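PDB 3CZX: putative N-acetylmuramoyl-L-alanine amidase from Neisseria meningitidis MC58, which probably hydrolyses the bond joining N-acetylmuramoyl groups to L-amino acid residues in cell-wall glycopeptides, using a bound zinc ion. Local coordinates for residues A[4-10]-A[47-52]; A[33-37]-A[76-80]; A[57-61]-A[133-137]; A[87-91]-A[115-119]; A[100-105]-A[172-177]. All blocks are in the same frame, centred on the assembly; numbering follows the deposited sequence.

Interaction 1 of 5, residues A[4-10]-A[47-52]; sequences KIICLTA and LTVKTD
The carboxylate of Asp52 lies against Thr9 and Ala10, with CA and CB of Thr9 packed on the group. Ala10 N approaches OD2 from the syn side, 24° out of the carboxylate plane, in an almost straight hydrogen bond (Ala10 N to Asp52 OD2, 3.1 Å). The Thr9 and Asp52 side chains cross at about a right angle, Thr9 CB lying 3.6 Å from Asp52 OD2. With CG held between the backbone N and the carbonyl carbon (chi1 55°), the short aspartate turns its oxygens toward strand 6-10 and supplies an acceptor beyond the last backbone bond of the ladder. OD1 takes a salt bridge from Arg34, which would probably keep the group ionised.

Behind this point the backbones pair: Thr48 O accepts from Ile6 N (3.1 Å), Ile6 O from Lys50 N (2.8 Å) and Lys50 O from Leu8 N (3.0 Å). Ile6, Leu8 and Val49 share one face, where branched apolar residues suit the cover: helix 26-45 lies on Leu8 and Val49, and Leu177 of helix 152-177 meets Ile6. Leu8 CD1 meets Val49 CG1 at 3.9 Å. Cys7 and Lys50 point to the other face. The long, extended lysine lays its methylenes on Ile5, with CE 3.7 Å from Ile5 CD1, although the lysine as a whole stays exposed. At the start of the pair, two waters link Lys4 O with Thr48, one through OG1 and one through N.

Strand 49-51 is outermost in the sheet of this chain, and its parallel pairing with strand 6-10 through helix 26-45 is a beta-alpha-beta crossover.

Interaction 2 of 5, residues A[33-37]-A[76-80]; sequences MRNIV and EFHTN. With ZN (zinc ion), chain E.
Met33 CB sits over one face of the Phe77 ring, 4.0 Å from its centroid and 26° off the normal, a CH-pi contact offset toward the rim. Met33 is a selenomethionine whose chain runs straight through chi2, which carries SE obliquely past the ring, 5.1 Å from the Phe77 centroid, in a Met-aromatic contact. The bend at chi3 (-99°) then swings Met33 CE to Thr79 CG2 at 4.0 Å. A long, flexible side chain suits this place because it can follow the ring and then reach the next residues.

Phe77 holds CG anti to its carbonyl carbon, which brings CD2 to 3.8 Å from Arg34 CA and CZ to 4.1 Å from Val37 CG2. Here helix 26-45 packs on the central parallel strand 73-77, as in the alpha/beta fold of zinc amidases. Phe77 points to the helix, whereas the next residue, His78, points away from it, to the zinc.

His78 ND1 binds zinc at 2.2 Å, alongside His12, Glu26 and two waters. On the far side of its ring, NE2 donates to Glu76 OE1 (2.8 Å), a His-carboxylate bond that, with the zinc bond at ND1, fixes the rotation of the imidazole.

Arg34, bent at chi2 and chi3, carries its guanidinium away from the phenyl ring to a salt bridge with Asp52; its NH2 also donates to Asn35 OD1 at 2.9 Å, from above the amide carbonyl plane.

Interaction 3 of 5, residues A[57-61]-A[133-137]; sequences GNMPL and RLAYA
Arg133 reaches from the start of one short helix to the loop before another, and its guanidinium holds Met59 O. It occupies the N-cap position of helix 134-138, as Pro60 does for helix 61-69, so the contact ties two helix N-termini together beside the zinc site.

From Arg133 CB, the first torsion sets CG anti to the carbonyl carbon, where CG packs against the zinc ligand His78. CD then turns the chain back: chi2 (-78°) and chi3 (-89°) both bend, and the curled arm can serve partners on different sides. NE is used for a salt bridge with Glu76 OE1. CZ lies 3.5 Å from Met59 O, and both terminal nitrogens close on that one oxygen, end-on and in the guanidinium plane: NH1 to Met59 O is 3.1 Å and NH2 to Met59 O is also 3.1 Å. The NH2 bond uses a lone pair in the carbonyl plane, whereas the NH1 donor is tilted from it. Over one face of the group stands Asn58 OD1, 3.5 Å from Arg133 NH1, the amide plane turned 51° from the guanidinium. An arginine suits the place because it has nitrogens enough for a carboxylate and a carbonyl together.

At the start of helix 134-138, Arg133 O accepts from Tyr136 N. Farther out the contact is apolar, for small Ala135 lets Leu61 come close: both CD1 and CD2 of Leu61 lie 3.6 Å from Ala135 CB.

Interaction 4 of 5, residues A[87-91]-A[115-119]; sequences ATGIE and WKLRG
Ile90 and Leu117 form a single beta bridge between the loops that lead into strands 91-94 and 123-125, parallel neighbours in the sheet joined through helix 99-113 as a beta-alpha-beta crossover. Ile90 N donates to Lys116 O (2.8 Å), and Ile90 O accepts from Arg118 N (2.9 Å).

The tight part surrounds this bridge. Gly89 CA lies 3.1 Å from Lys116 O. A CB here would run into Lys116 O and Arg118 CG and, at a phi of 129°, into the carbonyl oxygen of the residue before, so glycine suits the place. Ile90 is buried; its CD1 lies 3.7 Å from Trp115 CB, the two side chains crossing at about a right angle, with CG1 near the edge of the indole. On its other branch, CG2 meets Leu117 CD2 at 4.1 Å. Val109 and Ala110 of helix 99-113 pack on this group, and helix 152-177 on Trp115.

The polar side is looser, with bridging waters. One accepts from Lys116 N and donates to Thr88 OG1, which also bonds Asp154. Another donates to Glu91 OE2 and is only weakly held by Arg118 NH2. The length of Arg118 and its bend at chi3 (65°) let one guanidinium serve two partners near its plane: NH1 donates to Thr88 O from above the carbonyl plane (3.0 Å), and NE forms a salt bridge with Glu91. That carboxylate has a second cation in Lys124, so its negative charge is probably well balanced. Arg118 NE to Glu91 OE1 measures 2.9 Å, the oxygen being met from above the carboxylate plane, 46° out of it.

Interaction 5 of 5, residues A[100-105]-A[172-177]; sequences RWCQVL and AIAMEL
Glu176 meets Arg100 and Trp101 in a helix-helix contact of the alpha/beta amidase fold, where helices 99-113 and 152-177 pack side by side in the layer on one side of the central sheet. The axes of the two segments approach to 10.2 Å, their directions 135° apart.

At the outer side the charges pair. Arg100 grips the carboxylate side-on with two nitrogens, one for each oxygen: NH2 to Glu176 OE1 is 2.9 Å and NE to Glu176 OE2 is 3.2 Å. The first comes on the syn side but is bent, OE1 being tilted from the guanidinium plane; the second meets its oxygen from above the carboxylate plane. The two flat groups are turned 61° apart. Both acceptor oxygens are thus satisfied by a single arginine, and Val104 CG2 lies over one face of that guanidinium.

The stem of the glutamate is apolar and is used as such. With CG anti to the backbone N and a bend at chi2, Glu176 CG rests over the six-membered ring of Trp101, 3.8 Å from its centroid, in a CH-pi contact. A long residue with an oily stem and a charged end suits this border.

Backbone acceptors facing the contact already have donors within their helix: Ala172 O takes Glu176 N, and Ile173 O, near the indole edge, takes Leu177 N. On the side of the sheet, Leu105 CD2 touches Ile173 CG1 at 3.8 Å, near Ile75. Leu177 CD2 lies at the edge of the indole, 3.8 Å from Trp101 CZ2.

Interactions 1, 2 and 3 touch one another beside the zinc site. Asp52 OD1 of interaction 1 lies 2.6 Å from Arg34 NE of interaction 2. Nearer the metal, Thr9 OG1 is 2.8 Å from Glu76 OE2 and 3.0 Å from Tyr136 OH of interaction 3. Glu76, bonded to the zinc ligand His78, is second-shell; its OE1 also lies 2.8 Å from Arg133 NE. Interaction 5 packs on the sheet and on helix 26-45: Ile173 CD1 touches Val37 CG1 at 4.1 Å, and Leu177 CD1 touches Ile6 CD1 at 3.8 Å. Interaction 4 lies across the chain's centre from interaction 1, their centres about 25 Å apart, with Glu91's side chain about 11 Å from the zinc.

Interaction 1 of 5, residues A[4-10]-A[47-52]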
# COMPACT_ATOMS: atom_id res chain seq x y z
N LYS A 4 13.59 -13.84 17.45
CA LYS A 4 13.86 -12.42 17.26
C LYS A 4 12.56 -11.61 17.20
O LYS A 4 11.55 -12.14 16.87
CB LYS A 4 14.71 -12.21 16.03
CG LYS A 4 16.07 -12.89 16.09
CD LYS A 4 17.14 -12.14 16.74
CE LYS A 4 18.51 -12.82 16.57
NZ LYS A 4 19.53 -11.91 15.92
N ILE A 5 12.64 -10.35 17.58
CA ILE A 5 11.51 -9.43 17.54
C ILE A 5 11.92 -8.21 16.72
O ILE A 5 12.91 -7.53 17.03
CB ILE A 5 11.10 -8.98 18.93
CG1 ILE A 5 10.63 -10.19 19.75
CG2 ILE A 5 10.03 -7.93 18.86
CD1 ILE A 5 10.12 -9.81 21.15
N ILE A 6 11.15 -7.94 15.67
CA ILE A 6 11.36 -6.78 14.81
C ILE A 6 10.27 -5.78 15.18
O ILE A 6 9.09 -6.15 15.19
CB ILE A 6 11.21 -7.16 13.34
CG1 ILE A 6 12.26 -8.21 12.95
CG2 ILE A 6 11.37 -5.94 12.42
CD1 ILE A 6 11.74 -9.26 12.03
N CYS A 7 10.64 -4.54 15.46
CA CYS A 7 9.70 -3.46 15.72
C CYS A 7 9.69 -2.54 14.51
O CYS A 7 10.75 -2.11 14.06
CB CYS A 7 10.09 -2.67 16.98
SG CYS A 7 9.19 -1.14 17.27
N LEU A 8 8.51 -2.30 13.95
CA LEU A 8 8.36 -1.35 12.86
C LEU A 8 7.29 -0.32 13.20
O LEU A 8 6.15 -0.72 13.55
CB LEU A 8 7.92 -2.08 11.59
CG LEU A 8 8.83 -3.18 11.03
CD1 LEU A 8 8.21 -3.79 9.80
CD2 LEU A 8 10.28 -2.71 10.69
N THR A 9 7.62 0.96 13.09
CA THR A 9 6.62 2.01 13.28
C THR A 9 6.66 3.01 12.16
O THR A 9 7.54 2.96 11.33
CB THR A 9 6.81 2.68 14.65
OG1 THR A 9 8.08 3.30 14.71
CG2 THR A 9 6.71 1.58 15.76
N ALA A 10 5.64 3.88 12.12
CA ALA A 10 5.53 4.92 11.09
C ALA A 10 5.62 6.27 11.78
O ALA A 10 5.01 6.49 12.83
CB ALA A 10 4.17 4.82 10.30
N LEU A 47 7.98 -14.28 10.63
CA LEU A 47 8.71 -13.59 11.68
C LEU A 47 7.77 -12.79 12.60
O LEU A 47 6.65 -12.43 12.22
CB LEU A 47 9.77 -12.65 11.05
CG LEU A 47 10.89 -13.42 10.37
CD1 LEU A 47 11.80 -12.53 9.50
CD2 LEU A 47 11.75 -14.20 11.38
N THR A 48 8.24 -12.57 13.82
CA THR A 48 7.54 -11.77 14.82
C THR A 48 7.85 -10.32 14.56
O THR A 48 9.00 -9.88 14.68
CB THR A 48 8.04 -12.07 16.23
OG1 THR A 48 7.79 -13.43 16.54
CG2 THR A 48 7.34 -11.22 17.24
N VAL A 49 6.79 -9.58 14.27
CA VAL A 49 6.86 -8.13 14.11
C VAL A 49 5.89 -7.46 15.06
O VAL A 49 4.71 -7.82 15.13
CB VAL A 49 6.53 -7.70 12.68
CG1 VAL A 49 6.78 -6.21 12.50
CG2 VAL A 49 7.37 -8.52 11.69
N LYS A 50 6.38 -6.47 15.79
CA LYS A 50 5.53 -5.61 16.60
C LYS A 50 5.47 -4.24 15.97
O LYS A 50 6.49 -3.69 15.61
CB LYS A 50 6.04 -5.54 18.04
CG LYS A 50 6.13 -6.91 18.70
CD LYS A 50 6.26 -6.87 20.20
CE LYS A 50 6.85 -8.20 20.74
NZ LYS A 50 6.72 -8.27 22.22
N THR A 51 4.27 -3.68 15.87
CA THR A 51 4.09 -2.38 15.25
C THR A 51 3.23 -1.47 16.11
O THR A 51 2.67 -1.87 17.15
CB THR A 51 3.42 -2.54 13.87
OG1 THR A 51 2.04 -2.93 14.07
CG2 THR A 51 4.10 -3.59 13.01
N ASP A 52 3.12 -0.24 15.63
CA ASP A 52 2.12 0.74 16.08
C ASP A 52 0.81 0.63 15.28
O ASP A 52 0.07 1.62 15.16
CB ASP A 52 2.69 2.14 15.96
CG ASP A 52 3.19 2.48 14.52
OD1 ASP A 52 3.45 1.56 13.75
OD2 ASP A 52 3.39 3.68 14.22
O HOH W 1 9.79 -14.10 18.45
O HOH W 2 10.83 -13.64 14.72

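Interaction 2 of 5, residues A[33-37]-A[76-80]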
# COMPACT_ATOMS: atom_id res chain seq x y z
N MSE A 33 5.05 2.15 4.05
CA MSE A 33 6.31 1.43 4.27
C MSE A 33 6.21 0.46 5.43
O MSE A 33 6.63 -0.71 5.29
CB MSE A 33 7.48 2.39 4.47
CG MSE A 33 7.82 3.13 3.24
SE MSE A 33 9.42 4.28 3.35
CE MSE A 33 8.51 5.99 3.64
N ARG A 34 5.70 0.92 6.56
CA ARG A 34 5.58 0.06 7.76
C ARG A 34 4.66 -1.14 7.44
O ARG A 34 5.02 -2.31 7.70
CB ARG A 34 5.10 0.86 8.98
CG ARG A 34 4.77 -0.02 10.19
CD ARG A 34 3.28 -0.05 10.48
NE ARG A 34 2.87 1.14 11.20
CZ ARG A 34 1.82 1.91 10.90
NH1 ARG A 34 1.56 2.95 11.66
NH2 ARG A 34 1.08 1.68 9.84
N ASN A 35 3.49 -0.87 6.86
CA ASN A 35 2.52 -1.95 6.61
C ASN A 35 3.05 -3.01 5.67
O ASN A 35 2.83 -4.22 5.88
CB ASN A 35 1.19 -1.37 6.09
CG ASN A 35 0.37 -0.73 7.18
OD1 ASN A 35 0.69 -0.80 8.35
ND2 ASN A 35 -0.73 -0.04 6.80
N ILE A 36 3.68 -2.56 4.59
CA ILE A 36 4.13 -3.48 3.53
C ILE A 36 5.30 -4.29 4.05
O ILE A 36 5.37 -5.52 3.90
CB ILE A 36 4.47 -2.77 2.24
CG1 ILE A 36 3.21 -2.08 1.69
CG2 ILE A 36 5.03 -3.73 1.23
CD1 ILE A 36 3.53 -1.15 0.54
N VAL A 37 6.28 -3.63 4.67
CA VAL A 37 7.40 -4.38 5.18
C VAL A 37 6.95 -5.36 6.24
O VAL A 37 7.44 -6.48 6.26
CB VAL A 37 8.51 -3.43 5.70
CG1 VAL A 37 9.66 -4.22 6.38
CG2 VAL A 37 9.09 -2.60 4.60
N GLU A 76 11.66 3.10 12.53
CA GLU A 76 10.56 4.01 12.24
C GLU A 76 10.75 4.68 10.89
O GLU A 76 11.77 5.35 10.63
CB GLU A 76 10.40 5.08 13.33
CG GLU A 76 9.16 5.88 13.09
CD GLU A 76 8.74 6.68 14.26
OE1 GLU A 76 9.16 7.86 14.32
OE2 GLU A 76 7.99 6.12 15.09
N PHE A 77 9.77 4.51 10.01
CA PHE A 77 9.87 4.99 8.66
C PHE A 77 9.44 6.46 8.58
O PHE A 77 8.40 6.85 9.12
CB PHE A 77 9.03 4.12 7.69
CG PHE A 77 9.49 2.69 7.61
CD1 PHE A 77 10.49 2.30 6.73
CD2 PHE A 77 8.91 1.74 8.40
CE1 PHE A 77 10.89 0.96 6.67
CE2 PHE A 77 9.32 0.38 8.36
CZ PHE A 77 10.30 0.02 7.50
N HIS A 78 10.28 7.22 7.92
CA HIS A 78 10.08 8.65 7.65
C HIS A 78 10.49 8.94 6.23
O HIS A 78 11.06 8.08 5.55
CB HIS A 78 10.99 9.48 8.55
CG HIS A 78 10.52 9.59 9.96
ND1 HIS A 78 9.91 10.73 10.45
CD2 HIS A 78 10.53 8.70 10.98
CE1 HIS A 78 9.53 10.52 11.70
NE2 HIS A 78 9.91 9.30 12.05
N THR A 79 10.17 10.16 5.75
CA THR A 79 10.77 10.70 4.54
C THR A 79 11.60 11.93 4.90
O THR A 79 11.20 12.71 5.81
CB THR A 79 9.74 11.10 3.45
OG1 THR A 79 8.88 12.11 3.97
CG2 THR A 79 8.89 9.96 3.08
N ASN A 80 12.71 12.10 4.21
CA ASN A 80 13.51 13.30 4.32
C ASN A 80 12.83 14.43 3.56
O ASN A 80 11.84 14.21 2.86
CB ASN A 80 14.95 13.05 3.85
CG ASN A 80 15.96 13.76 4.72
OD1 ASN A 80 15.71 14.88 5.21
ND2 ASN A 80 17.12 13.12 4.93
ZN ZN E . 9.51 12.70 9.58
O HOH W 3 11.54 12.99 8.77
O HOH W 4 10.40 14.09 11.19

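Interaction 3 of 5, residues A[57-61]-A[133-137]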
# COMPACT_ATOMS: atom_id res chain seq x y z
N GLY A 57 0.89 6.74 12.08
CA GLY A 57 1.88 6.47 13.11
C GLY A 57 1.93 7.51 14.22
O GLY A 57 0.88 7.94 14.72
N ASN A 58 3.16 7.88 14.60
CA ASN A 58 3.46 8.79 15.72
C ASN A 58 3.04 8.27 17.10
O ASN A 58 2.41 9.00 17.89
CB ASN A 58 2.84 10.17 15.49
CG ASN A 58 3.42 11.22 16.41
OD1 ASN A 58 4.65 11.32 16.58
ND2 ASN A 58 2.53 12.00 17.05
N MSE A 59 3.38 7.01 17.38
CA MSE A 59 3.13 6.40 18.69
C MSE A 59 3.89 7.21 19.71
O MSE A 59 5.04 7.60 19.46
CB MSE A 59 3.62 4.94 18.70
CG MSE A 59 3.73 4.28 20.08
SE MSE A 59 4.40 2.42 20.01
CE MSE A 59 2.70 1.53 19.61
N PRO A 60 3.28 7.47 20.88
CA PRO A 60 3.96 8.25 21.91
C PRO A 60 5.35 7.72 22.20
O PRO A 60 5.53 6.50 22.29
CB PRO A 60 3.06 8.07 23.14
CG PRO A 60 1.72 7.83 22.59
CD PRO A 60 1.93 7.05 21.33
N LEU A 61 6.31 8.63 22.31
CA LEU A 61 7.72 8.28 22.55
C LEU A 61 7.88 7.28 23.69
O LEU A 61 8.57 6.27 23.53
CB LEU A 61 8.54 9.57 22.80
CG LEU A 61 10.01 9.53 23.23
CD1 LEU A 61 10.90 8.83 22.20
CD2 LEU A 61 10.51 10.95 23.50
N ARG A 133 12.06 13.01 15.73
CA ARG A 133 12.08 11.76 16.46
C ARG A 133 13.52 11.34 16.77
O ARG A 133 13.81 10.14 16.92
CB ARG A 133 11.37 10.66 15.65
CG ARG A 133 9.90 10.97 15.37
CD ARG A 133 9.05 10.71 16.58
NE ARG A 133 8.57 9.34 16.61
CZ ARG A 133 7.65 8.86 17.45
NH1 ARG A 133 7.15 9.62 18.41
NH2 ARG A 133 7.26 7.59 17.35
N LEU A 134 14.42 12.32 16.89
CA LEU A 134 15.79 12.06 17.35
C LEU A 134 15.79 11.23 18.62
O LEU A 134 16.63 10.34 18.80
CB LEU A 134 16.53 13.37 17.57
CG LEU A 134 18.03 13.31 17.89
CD1 LEU A 134 18.82 12.62 16.79
CD2 LEU A 134 18.54 14.74 18.08
N ALA A 135 14.81 11.48 19.52
CA ALA A 135 14.68 10.68 20.76
C ALA A 135 14.54 9.17 20.52
O ALA A 135 15.04 8.35 21.31
CB ALA A 135 13.51 11.18 21.60
N TYR A 136 13.87 8.81 19.42
CA TYR A 136 13.70 7.40 18.99
C TYR A 136 15.05 6.81 18.60
O TYR A 136 15.38 5.70 19.01
CB TYR A 136 12.74 7.37 17.79
CG TYR A 136 12.23 6.02 17.30
CD1 TYR A 136 10.93 5.60 17.59
CD2 TYR A 136 13.01 5.21 16.47
CE1 TYR A 136 10.43 4.38 17.11
CE2 TYR A 136 12.54 4.00 16.02
CZ TYR A 136 11.24 3.59 16.32
OH TYR A 136 10.73 2.41 15.83
N ALA A 137 15.82 7.59 17.85
CA ALA A 137 17.19 7.20 17.46
C ALA A 137 18.09 7.12 18.69
O ALA A 137 18.81 6.13 18.88
CB ALA A 137 17.77 8.20 16.42

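Interaction 4 of 5, residues A[87-91]-A[115-119]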
# COMPACT_ATOMS: atom_id res chain seq x y z
N ALA A 87 17.85 17.92 -3.53
CA ALA A 87 18.47 17.11 -2.43
C ALA A 87 17.96 15.67 -2.61
O ALA A 87 16.79 15.46 -2.87
CB ALA A 87 18.06 17.62 -1.08
N THR A 88 18.86 14.70 -2.45
CA THR A 88 18.54 13.32 -2.73
C THR A 88 19.37 12.38 -1.86
O THR A 88 20.46 12.73 -1.43
CB THR A 88 18.78 12.97 -4.21
OG1 THR A 88 18.31 11.64 -4.51
CG2 THR A 88 20.25 13.11 -4.61
N GLY A 89 18.83 11.18 -1.61
CA GLY A 89 19.63 10.08 -1.07
C GLY A 89 18.98 9.46 0.15
O GLY A 89 17.99 9.97 0.67
N ILE A 90 19.64 8.41 0.64
CA ILE A 90 19.16 7.52 1.66
C ILE A 90 19.95 7.70 2.92
O ILE A 90 21.17 7.68 2.90
CB ILE A 90 19.43 6.05 1.22
CG1 ILE A 90 18.65 5.70 -0.05
CG2 ILE A 90 19.14 5.06 2.37
CD1 ILE A 90 19.26 4.52 -0.82
N GLU A 91 19.25 7.79 4.04
CA GLU A 91 19.94 7.75 5.31
C GLU A 91 19.08 7.19 6.42
O GLU A 91 17.85 7.18 6.37
CB GLU A 91 20.51 9.11 5.66
CG GLU A 91 19.52 10.20 5.92
CD GLU A 91 20.20 11.57 6.17
OE1 GLU A 91 21.18 11.92 5.49
OE2 GLU A 91 19.75 12.26 7.08
N TRP A 115 19.52 5.17 -5.82
CA TRP A 115 19.64 6.34 -4.96
C TRP A 115 20.98 6.30 -4.23
O TRP A 115 21.50 5.22 -3.90
CB TRP A 115 18.52 6.34 -3.92
CG TRP A 115 17.14 6.58 -4.48
CD1 TRP A 115 16.82 7.17 -5.68
CD2 TRP A 115 15.89 6.24 -3.86
NE1 TRP A 115 15.44 7.18 -5.85
CE2 TRP A 115 14.85 6.64 -4.74
CE3 TRP A 115 15.56 5.61 -2.68
CZ2 TRP A 115 13.49 6.43 -4.45
CZ3 TRP A 115 14.19 5.42 -2.38
CH2 TRP A 115 13.18 5.85 -3.27
N LYS A 116 21.49 7.49 -3.95
CA LYS A 116 22.77 7.64 -3.28
C LYS A 116 22.65 7.31 -1.79
O LYS A 116 21.72 7.74 -1.16
CB LYS A 116 23.22 9.10 -3.44
CG LYS A 116 24.65 9.37 -2.94
CD LYS A 116 24.90 10.84 -2.67
CE LYS A 116 26.29 11.03 -2.02
NZ LYS A 116 27.42 10.81 -2.97
N LEU A 117 23.60 6.55 -1.25
CA LEU A 117 23.74 6.34 0.20
C LEU A 117 24.47 7.55 0.80
O LEU A 117 25.64 7.82 0.45
CB LEU A 117 24.55 5.07 0.49
CG LEU A 117 23.90 3.72 0.24
CD1 LEU A 117 24.94 2.61 0.28
CD2 LEU A 117 22.78 3.58 1.27
N ARG A 118 23.78 8.27 1.68
CA ARG A 118 24.33 9.40 2.42
C ARG A 118 25.02 8.85 3.68
O ARG A 118 24.83 7.73 4.06
CB ARG A 118 23.24 10.38 2.78
CG ARG A 118 22.50 10.93 1.54
CD ARG A 118 21.17 11.55 1.91
NE ARG A 118 21.31 12.73 2.74
CZ ARG A 118 21.38 13.99 2.28
NH1 ARG A 118 21.34 14.26 1.00
NH2 ARG A 118 21.51 15.00 3.15
N GLY A 119 25.83 9.68 4.34
CA GLY A 119 26.54 9.22 5.53
C GLY A 119 27.48 8.09 5.20
O GLY A 119 28.04 8.04 4.11
O HOH W 5 20.20 9.63 -5.15
O HOH W 6 19.70 14.77 6.10

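Interaction 5 of 5, residues A[100-105]-A[172-177]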
# COMPACT_ATOMS: atom_id res chain seq x y z
N ARG A 100 25.50 -1.20 11.47
CA ARG A 100 25.37 -2.29 10.54
C ARG A 100 23.93 -2.41 10.08
O ARG A 100 23.70 -2.51 8.89
CB ARG A 100 25.87 -3.58 11.17
CG ARG A 100 25.52 -4.84 10.45
CD ARG A 100 25.99 -4.92 9.07
NE ARG A 100 25.67 -6.25 8.55
CZ ARG A 100 25.94 -6.66 7.31
NH1 ARG A 100 26.53 -5.83 6.45
NH2 ARG A 100 25.60 -7.88 6.92
N TRP A 101 22.96 -2.36 10.99
CA TRP A 101 21.57 -2.45 10.56
C TRP A 101 21.19 -1.32 9.62
O TRP A 101 20.52 -1.55 8.61
CB TRP A 101 20.62 -2.42 11.74
CG TRP A 101 20.31 -3.72 12.29
CD1 TRP A 101 20.62 -4.16 13.53
CD2 TRP A 101 19.57 -4.77 11.65
NE1 TRP A 101 20.12 -5.43 13.72
CE2 TRP A 101 19.47 -5.83 12.57
CE3 TRP A 101 18.95 -4.91 10.40
CZ2 TRP A 101 18.81 -7.03 12.26
CZ3 TRP A 101 18.29 -6.12 10.09
CH2 TRP A 101 18.23 -7.14 11.03
N CYS A 102 21.63 -0.10 9.93
CA CYS A 102 21.37 1.08 9.05
C CYS A 102 21.92 0.84 7.66
O CYS A 102 21.29 1.24 6.66
CB CYS A 102 21.99 2.35 9.66
SG CYS A 102 21.13 2.90 11.15
N GLN A 103 23.09 0.22 7.60
CA GLN A 103 23.79 -0.03 6.33
C GLN A 103 23.08 -1.15 5.54
O GLN A 103 22.93 -1.05 4.31
CB GLN A 103 25.27 -0.33 6.57
CG GLN A 103 26.01 0.91 7.02
CD GLN A 103 27.43 0.69 7.46
OE1 GLN A 103 27.82 -0.43 7.87
NE2 GLN A 103 28.20 1.77 7.43
N VAL A 104 22.62 -2.18 6.24
CA VAL A 104 21.84 -3.27 5.61
C VAL A 104 20.57 -2.69 4.97
O VAL A 104 20.26 -2.98 3.81
CB VAL A 104 21.45 -4.35 6.64
CG1 VAL A 104 20.43 -5.33 6.09
CG2 VAL A 104 22.70 -5.09 7.13
N LEU A 105 19.86 -1.86 5.72
CA LEU A 105 18.60 -1.24 5.23
C LEU A 105 18.90 -0.34 4.04
O LEU A 105 18.21 -0.38 3.03
CB LEU A 105 17.91 -0.42 6.31
CG LEU A 105 17.43 -1.26 7.52
CD1 LEU A 105 17.10 -0.34 8.69
CD2 LEU A 105 16.21 -2.13 7.12
N ALA A 172 15.97 -8.03 3.09
CA ALA A 172 17.26 -7.71 3.69
C ALA A 172 17.24 -7.93 5.20
O ALA A 172 18.25 -8.37 5.79
CB ALA A 172 17.69 -6.27 3.32
N ILE A 173 16.13 -7.58 5.86
CA ILE A 173 15.98 -7.79 7.28
C ILE A 173 16.01 -9.28 7.55
O ILE A 173 16.80 -9.73 8.35
CB ILE A 173 14.68 -7.13 7.85
CG1 ILE A 173 14.74 -5.62 7.78
CG2 ILE A 173 14.42 -7.55 9.30
CD1 ILE A 173 13.40 -4.93 8.02
N ALA A 174 15.22 -10.04 6.82
CA ALA A 174 15.18 -11.50 7.00
C ALA A 174 16.54 -12.11 6.76
O ALA A 174 17.00 -12.94 7.54
CB ALA A 174 14.13 -12.12 6.09
N MSE A 175 17.21 -11.69 5.71
CA MSE A 175 18.56 -12.24 5.41
C MSE A 175 19.55 -11.98 6.56
O MSE A 175 20.34 -12.87 6.96
CB MSE A 175 19.08 -11.69 4.10
CG MSE A 175 20.51 -11.99 3.78
SE MSE A 175 20.67 -13.84 3.18
CE MSE A 175 20.07 -13.53 1.35
N GLU A 176 19.51 -10.77 7.11
CA GLU A 176 20.45 -10.40 8.17
C GLU A 176 20.21 -11.23 9.42
O GLU A 176 21.13 -11.52 10.17
CB GLU A 176 20.34 -8.91 8.44
CG GLU A 176 21.22 -8.36 9.52
CD GLU A 176 22.70 -8.36 9.18
OE1 GLU A 176 23.10 -8.74 8.06
OE2 GLU A 176 23.49 -7.96 10.08
N LEU A 177 18.95 -11.60 9.64
CA LEU A 177 18.53 -12.44 10.76
C LEU A 177 18.75 -13.93 10.48
O LEU A 177 18.64 -14.76 11.38
CB LEU A 177 17.06 -12.21 11.06
CG LEU A 177 16.72 -10.80 11.53
CD1 LEU A 177 15.23 -10.62 11.69
CD2 LEU A 177 17.46 -10.49 12.82